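Local coordinates for protein epsin-2 (Saccharomyces cerevisiae, PDB 6ENR) that binds membranes enriched in phosphatidylinositol 4,5-bisphosphate or 3,5-bisphosphate and is required for endocytosis and for localization of actin, at residues T19-V23 and D51-I55; L42-Y47 and Y82-S88. All coordinates share one frame; numbering follows the deposited sequence.

Contact 1 of 2, residues T19-V23 and D51-I55; sequences TQVLV and DFFEI
Thr19 meets both Asp51 and Ile55, one with each branch of its side chain. Its hydroxyl gives a hydrogen bond to the carboxylate of Asp51, with Thr19 OG1 2.7 Å from Asp51 OD1. The hydroxyl does not lie in the carboxylate plane. It comes in from above it, 70° out of plane. The methyl takes the other job: Thr19 CG2 sits 3.5 Å from Ile55 CG1, tighter than usual carbon contact, and the two side chains meet at about a right angle. One torsion serves both contacts, with OG1 anti to the carbonyl carbon and CG2 anti to the backbone N.

One turn further on, Val23 continues the apolar side. Val23 CG2 packs 4.1 Å from Ile55 CG2 and also rests on the carbonyl oxygen of Ile55. Gln20 and Glu54 make up the more exposed flank. Gln20 NE2 lies 2.8 Å from Glu54 OE1, with the amide and carboxylate planes turned 63° apart. Both chains bend at chi2, and this brings their polar ends together.

The contact joins helix 19-26 to helix 49-63 in the all-helical ENTH domain of this epsin. The short segments run in roughly the same direction, at 37°, and their axes come within 9.5 Å. Thr19, Val23 and Ile55 are buried, while Gln20 is exposed.

Further out, Arg45 of helix 36-45 meets the polar end and probably helps to fix it. Its NH1 hydrogen-bonds Thr19 OG1, so that hydroxyl has two partners, giving to Asp51 and accepting from Arg45. The arginine also touches the Asp51 side chain, and its positive charge would probably favour the ionised carboxylate. Asp48 OD2 takes a hydrogen bond from Asp51 N.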
loop_
_atom_site.group_PDB
_atom_site.type_symbol
_atom_site.label_atom_id
_atom_site.label_comp_id
_atom_site.label_asym_id
_atom_site.label_seq_id
_atom_site.Cartn_x
_atom_site.Cartn_y
_atom_site.Cartn_z
ATOM N N THR A 19 13.555 9.505 -1.995
ATOM C CA THR A 19 12.330 8.832 -1.509
ATOM C C THR A 19 11.156 9.016 -2.508
ATOM O O THR A 19 10.445 8.076 -2.789
ATOM C CB THR A 19 11.961 9.311 -0.098
ATOM O OG1 THR A 19 13.022 8.900 0.810
ATOM C CG2 THR A 19 10.618 8.646 0.391
ATOM N N GLN A 20 11.043 10.214 -3.083
ATOM C CA GLN A 20 10.077 10.499 -4.161
ATOM C C GLN A 20 10.205 9.586 -5.314
ATOM O O GLN A 20 9.207 9.125 -5.813
ATOM C CB GLN A 20 10.230 11.934 -4.694
ATOM C CG GLN A 20 8.952 12.515 -5.242
ATOM C CD GLN A 20 8.824 14.023 -4.923
ATOM O OE1 GLN A 20 9.045 14.877 -5.790
ATOM N NE2 GLN A 20 8.501 14.347 -3.653
ATOM N N VAL A 21 11.432 9.329 -5.752
ATOM C CA VAL A 21 11.689 8.395 -6.864
ATOM C C VAL A 21 11.436 6.926 -6.475
ATOM O O VAL A 21 10.945 6.110 -7.267
ATOM C CB VAL A 21 13.168 8.506 -7.361
ATOM C CG1 VAL A 21 13.474 7.437 -8.382
ATOM C CG2 VAL A 21 13.465 9.874 -7.930
ATOM N N LEU A 22 11.811 6.566 -5.267
ATOM C CA LEU A 22 11.606 5.229 -4.801
ATOM C C LEU A 22 10.109 4.864 -4.714
ATOM O O LEU A 22 9.731 3.707 -5.093
ATOM C CB LEU A 22 12.178 5.060 -3.419
ATOM C CG LEU A 22 12.116 3.747 -2.724
ATOM C CD1 LEU A 22 12.752 2.620 -3.510
ATOM C CD2 LEU A 22 12.839 3.904 -1.360
ATOM N N VAL A 23 9.332 5.773 -4.115
ATOM C CA VAL A 23 7.868 5.533 -3.894
ATOM C C VAL A 23 7.124 5.603 -5.240
ATOM O O VAL A 23 6.217 4.800 -5.481
ATOM C CB VAL A 23 7.184 6.364 -2.769
ATOM C CG1 VAL A 23 6.960 7.816 -3.131
ATOM C CG2 VAL A 23 5.805 5.803 -2.405
ATOM N N ASP A 51 10.533 11.579 5.287
ATOM C CA ASP A 51 10.288 10.489 4.308
ATOM C C ASP A 51 8.893 9.934 4.393
ATOM O O ASP A 51 8.249 9.628 3.330
ATOM C CB ASP A 51 11.284 9.360 4.522
ATOM C CG ASP A 51 12.680 9.697 3.980
ATOM O OD1 ASP A 51 12.840 10.441 2.971
ATOM O OD2 ASP A 51 13.651 9.136 4.515
ATOM N N PHE A 52 8.445 9.733 5.606
ATOM C CA PHE A 52 7.043 9.270 5.850
ATOM C C PHE A 52 6.054 10.150 5.129
ATOM O O PHE A 52 5.138 9.682 4.417
ATOM C CB PHE A 52 6.756 9.221 7.332
ATOM C CG PHE A 52 5.317 8.830 7.664
ATOM C CD1 PHE A 52 4.953 7.491 7.844
ATOM C CD2 PHE A 52 4.324 9.782 7.869
ATOM C CE1 PHE A 52 3.641 7.108 8.130
ATOM C CE2 PHE A 52 3.005 9.386 8.181
ATOM C CZ PHE A 52 2.669 8.055 8.292
ATOM N N PHE A 53 6.194 11.461 5.283
ATOM C CA PHE A 53 5.312 12.383 4.590
ATOM C C PHE A 53 5.292 12.147 3.085
ATOM O O PHE A 53 4.222 12.158 2.396
ATOM C CB PHE A 53 5.724 13.847 4.852
ATOM C CG PHE A 53 4.960 14.842 3.994
ATOM C CD1 PHE A 53 3.706 15.264 4.372
ATOM C CD2 PHE A 53 5.447 15.203 2.737
ATOM C CE1 PHE A 53 3.017 16.203 3.591
ATOM C CE2 PHE A 53 4.734 16.088 1.912
ATOM C CZ PHE A 53 3.516 16.563 2.339
ATOM N N GLU A 54 6.468 11.985 2.532
ATOM C CA GLU A 54 6.577 11.771 1.115
ATOM C C GLU A 54 5.979 10.451 0.643
ATOM O O GLU A 54 5.225 10.407 -0.362
ATOM C CB GLU A 54 8.021 11.912 0.575
ATOM C CG GLU A 54 8.006 11.708 -0.940
ATOM C CD GLU A 54 7.006 12.646 -1.644
ATOM O OE1 GLU A 54 7.081 13.854 -1.270
ATOM O OE2 GLU A 54 6.128 12.180 -2.491
ATOM N N ILE A 55 6.267 9.409 1.392
ATOM C CA ILE A 55 5.804 8.095 1.028
ATOM C C ILE A 55 4.272 8.061 1.033
ATOM O O ILE A 55 3.651 7.628 0.039
ATOM C CB ILE A 55 6.376 7.026 1.980
ATOM C CG1 ILE A 55 7.904 6.911 1.742
ATOM C CG2 ILE A 55 5.750 5.687 1.687
ATOM C CD1 ILE A 55 8.615 6.190 2.828
#

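Contact 2 of 2, residues L42-Y47 and Y82-S88; sequences LAQRSY and YLVRFGS
The backbones come close where Ala43 faces Gly87, their CA atoms 4.3 Å apart, just where helix 70-86 ends and Gly87 leaves helical geometry. Ser46 OG accepts a hydrogen bond from Ser88 N at 2.9 Å, nearly straight at 169°. The same hydroxyl donates to Ala43 O within its own segment, though the very short length of that bond is doubtful. In Ser46, chi1 of 73° sets OG between the backbone N and the carbonyl carbon, which turns it to Ser88 N. An alanine here would remove the oxygen and is likely to leave Ser88 N without its acceptor at the turn.

Tyr47 lies across this turn. One face of its ring covers Ser88 N, which is 3.5 Å above the plane and offset toward the rim. Its hydroxyl lies close to two carbonyl oxygens, Tyr47 OH 3.2 Å from Phe86 O and 3.1 Å from Gly87 O.

The turn links helix 70-86 to helix 89-97 in the all-helical ENTH domain. Ser88 is the N-cap of the latter, its OG accepting a hydrogen bond from Asn90 N.

The apolar part is centred on Ala43. Its CB meets the edge of the Tyr82 ring in the ring plane, 3.7 Å from Tyr82 CE2. Ala43 CB also packs 4.0 Å from Phe86 CB. Leu83 CD2 lies against the backbone, 3.6 Å from Ala43 CA, and touches Leu42 CB. The far end of Tyr82 is held by Asp40 OD1, hydrogen-bonded to its hydroxyl. The side chains of Leu42 and Leu83 also touch Ile55 of helix 49-63.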
loop_
_atom_site.group_PDB
_atom_site.type_symbol
_atom_site.label_atom_id
_atom_site.label_comp_id
_atom_site.label_asym_id
_atom_site.label_seq_id
_atom_site.Cartn_x
_atom_site.Cartn_y
_atom_site.Cartn_z
ATOM N N LEU A 42 11.652 1.412 1.714
ATOM C CA LEU A 42 10.460 2.178 2.145
ATOM C C LEU A 42 10.181 2.025 3.590
ATOM O O LEU A 42 10.020 3.020 4.311
ATOM C CB LEU A 42 9.230 1.884 1.329
ATOM C CG LEU A 42 9.398 2.387 -0.133
ATOM C CD1 LEU A 42 8.402 1.659 -0.983
ATOM C CD2 LEU A 42 9.138 3.886 -0.298
ATOM N N ALA A 43 10.184 0.784 4.044
ATOM C CA ALA A 43 9.907 0.535 5.412
ATOM C C ALA A 43 10.893 1.182 6.298
ATOM O O ALA A 43 10.495 1.887 7.253
ATOM C CB ALA A 43 9.812 -0.974 5.698
ATOM N N GLN A 44 12.183 1.072 5.963
ATOM C CA GLN A 44 13.174 1.757 6.765
ATOM C C GLN A 44 13.028 3.277 6.811
ATOM O O GLN A 44 13.178 3.944 7.860
ATOM C CB GLN A 44 14.553 1.431 6.302
ATOM C CG GLN A 44 14.982 -0.005 6.579
ATOM C CD GLN A 44 14.406 -0.704 7.826
ATOM O OE1 GLN A 44 14.578 -0.264 9.006
ATOM N NE2 GLN A 44 13.754 -1.858 7.575
ATOM N N ARG A 45 12.728 3.814 5.669
ATOM C CA ARG A 45 12.572 5.264 5.539
ATOM C C ARG A 45 11.351 5.809 6.238
ATOM O O ARG A 45 11.305 7.003 6.636
ATOM C CB ARG A 45 12.568 5.630 4.079
ATOM C CG ARG A 45 13.885 5.335 3.391
ATOM C CD ARG A 45 13.873 5.908 2.018
ATOM N NE ARG A 45 14.830 5.339 1.090
ATOM C CZ ARG A 45 15.370 6.002 0.042
ATOM N NH1 ARG A 45 15.069 7.267 -0.225
ATOM N NH2 ARG A 45 16.210 5.344 -0.766
ATOM N N SER A 46 10.334 4.948 6.405
ATOM C CA SER A 46 9.095 5.336 7.050
ATOM C C SER A 46 9.284 5.777 8.498
ATOM O O SER A 46 8.438 6.478 9.031
ATOM C CB SER A 46 8.078 4.181 6.953
ATOM O OG SER A 46 8.429 3.114 7.826
ATOM N N TYR A 47 10.432 5.416 9.117
ATOM C CA TYR A 47 10.793 5.858 10.466
ATOM C C TYR A 47 11.284 7.310 10.562
ATOM O O TYR A 47 11.368 7.868 11.664
ATOM C CB TYR A 47 11.840 4.931 11.030
ATOM C CG TYR A 47 11.254 3.573 11.325
ATOM C CD1 TYR A 47 10.632 3.305 12.548
ATOM C CD2 TYR A 47 11.257 2.563 10.356
ATOM C CE1 TYR A 47 10.025 2.066 12.797
ATOM C CE2 TYR A 47 10.705 1.300 10.630
ATOM C CZ TYR A 47 10.078 1.067 11.821
ATOM O OH TYR A 47 9.548 -0.200 12.008
ATOM N N TYR A 82 2.933 -4.037 3.286
ATOM C CA TYR A 82 4.284 -4.232 3.804
ATOM C C TYR A 82 4.568 -3.237 4.939
ATOM O O TYR A 82 5.015 -3.614 5.996
ATOM C CB TYR A 82 5.334 -4.098 2.686
ATOM C CG TYR A 82 6.694 -4.573 3.084
ATOM C CD1 TYR A 82 7.061 -5.921 2.896
ATOM C CD2 TYR A 82 7.624 -3.715 3.624
ATOM C CE1 TYR A 82 8.341 -6.386 3.259
ATOM C CE2 TYR A 82 8.854 -4.170 4.033
ATOM C CZ TYR A 82 9.190 -5.535 3.831
ATOM O OH TYR A 82 10.380 -5.952 4.237
ATOM N N LEU A 83 4.229 -1.962 4.736
ATOM C CA LEU A 83 4.499 -0.959 5.753
ATOM C C LEU A 83 3.782 -1.214 7.071
ATOM O O LEU A 83 4.305 -0.923 8.164
ATOM C CB LEU A 83 4.162 0.426 5.199
ATOM C CG LEU A 83 5.039 0.976 4.104
ATOM C CD1 LEU A 83 4.495 2.320 3.684
ATOM C CD2 LEU A 83 6.510 1.040 4.461
ATOM N N VAL A 84 2.547 -1.654 7.022
ATOM C CA VAL A 84 1.837 -1.883 8.283
ATOM C C VAL A 84 2.461 -2.963 9.164
ATOM O O VAL A 84 2.319 -2.927 10.391
ATOM C CB VAL A 84 0.344 -2.141 8.089
ATOM C CG1 VAL A 84 -0.338 -0.963 7.427
ATOM C CG2 VAL A 84 0.074 -3.464 7.483
ATOM N N ARG A 85 3.211 -3.874 8.549
ATOM C CA ARG A 85 4.010 -4.873 9.322
ATOM C C ARG A 85 5.421 -4.495 9.618
ATOM O O ARG A 85 5.881 -4.657 10.767
ATOM C CB ARG A 85 4.046 -6.162 8.524
ATOM C CG ARG A 85 2.736 -6.653 8.097
ATOM C CD ARG A 85 2.906 -7.712 7.008
ATOM N NE ARG A 85 1.773 -8.618 6.960
ATOM C CZ ARG A 85 0.592 -8.350 6.435
ATOM N NH1 ARG A 85 0.357 -7.186 5.853
ATOM N NH2 ARG A 85 -0.379 -9.266 6.490
ATOM N N PHE A 86 6.118 -3.876 8.646
ATOM C CA PHE A 86 7.557 -3.601 8.764
ATOM C C PHE A 86 7.975 -2.146 8.910
ATOM O O PHE A 86 9.137 -1.895 9.277
ATOM C CB PHE A 86 8.267 -4.195 7.574
ATOM C CG PHE A 86 8.077 -5.684 7.505
ATOM C CD1 PHE A 86 8.683 -6.503 8.438
ATOM C CD2 PHE A 86 7.196 -6.217 6.607
ATOM C CE1 PHE A 86 8.391 -7.860 8.446
ATOM C CE2 PHE A 86 6.934 -7.557 6.577
ATOM C CZ PHE A 86 7.530 -8.381 7.493
ATOM N N GLY A 87 7.048 -1.241 8.669
ATOM C CA GLY A 87 7.353 0.145 8.799
ATOM C C GLY A 87 6.974 0.737 10.134
ATOM O O GLY A 87 6.563 0.060 11.089
ATOM N N SER A 88 7.117 2.044 10.182
ATOM C CA SER A 88 6.745 2.837 11.348
ATOM C C SER A 88 5.290 2.594 11.804
ATOM O O SER A 88 4.352 2.450 11.003
ATOM C CB SER A 88 6.881 4.338 10.912
ATOM O OG SER A 88 6.433 5.160 11.900
#

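Overall arrangement
From the N terminus, the chain runs through helix 19-26, then helix 36-45, helix 49-63 and helix 70-86. Contact 1 closes the loop from 19-23 to 51-55. Contact 2 opens within it at 42-47 and closes beyond it at 82-88, so the two loops cross. Their centres are about 11 Å apart. Segment 42-47 is the shared neighbour: Arg45 reaches the Thr19 end of contact 1, and the Arg45 and Ser46 carbonyls pack on Asp51 and Phe52. Contact 1 ties helix 19-26 to helix 49-63. Contact 2 ties helix 36-45 to helix 70-86 and to the start of helix 89-97.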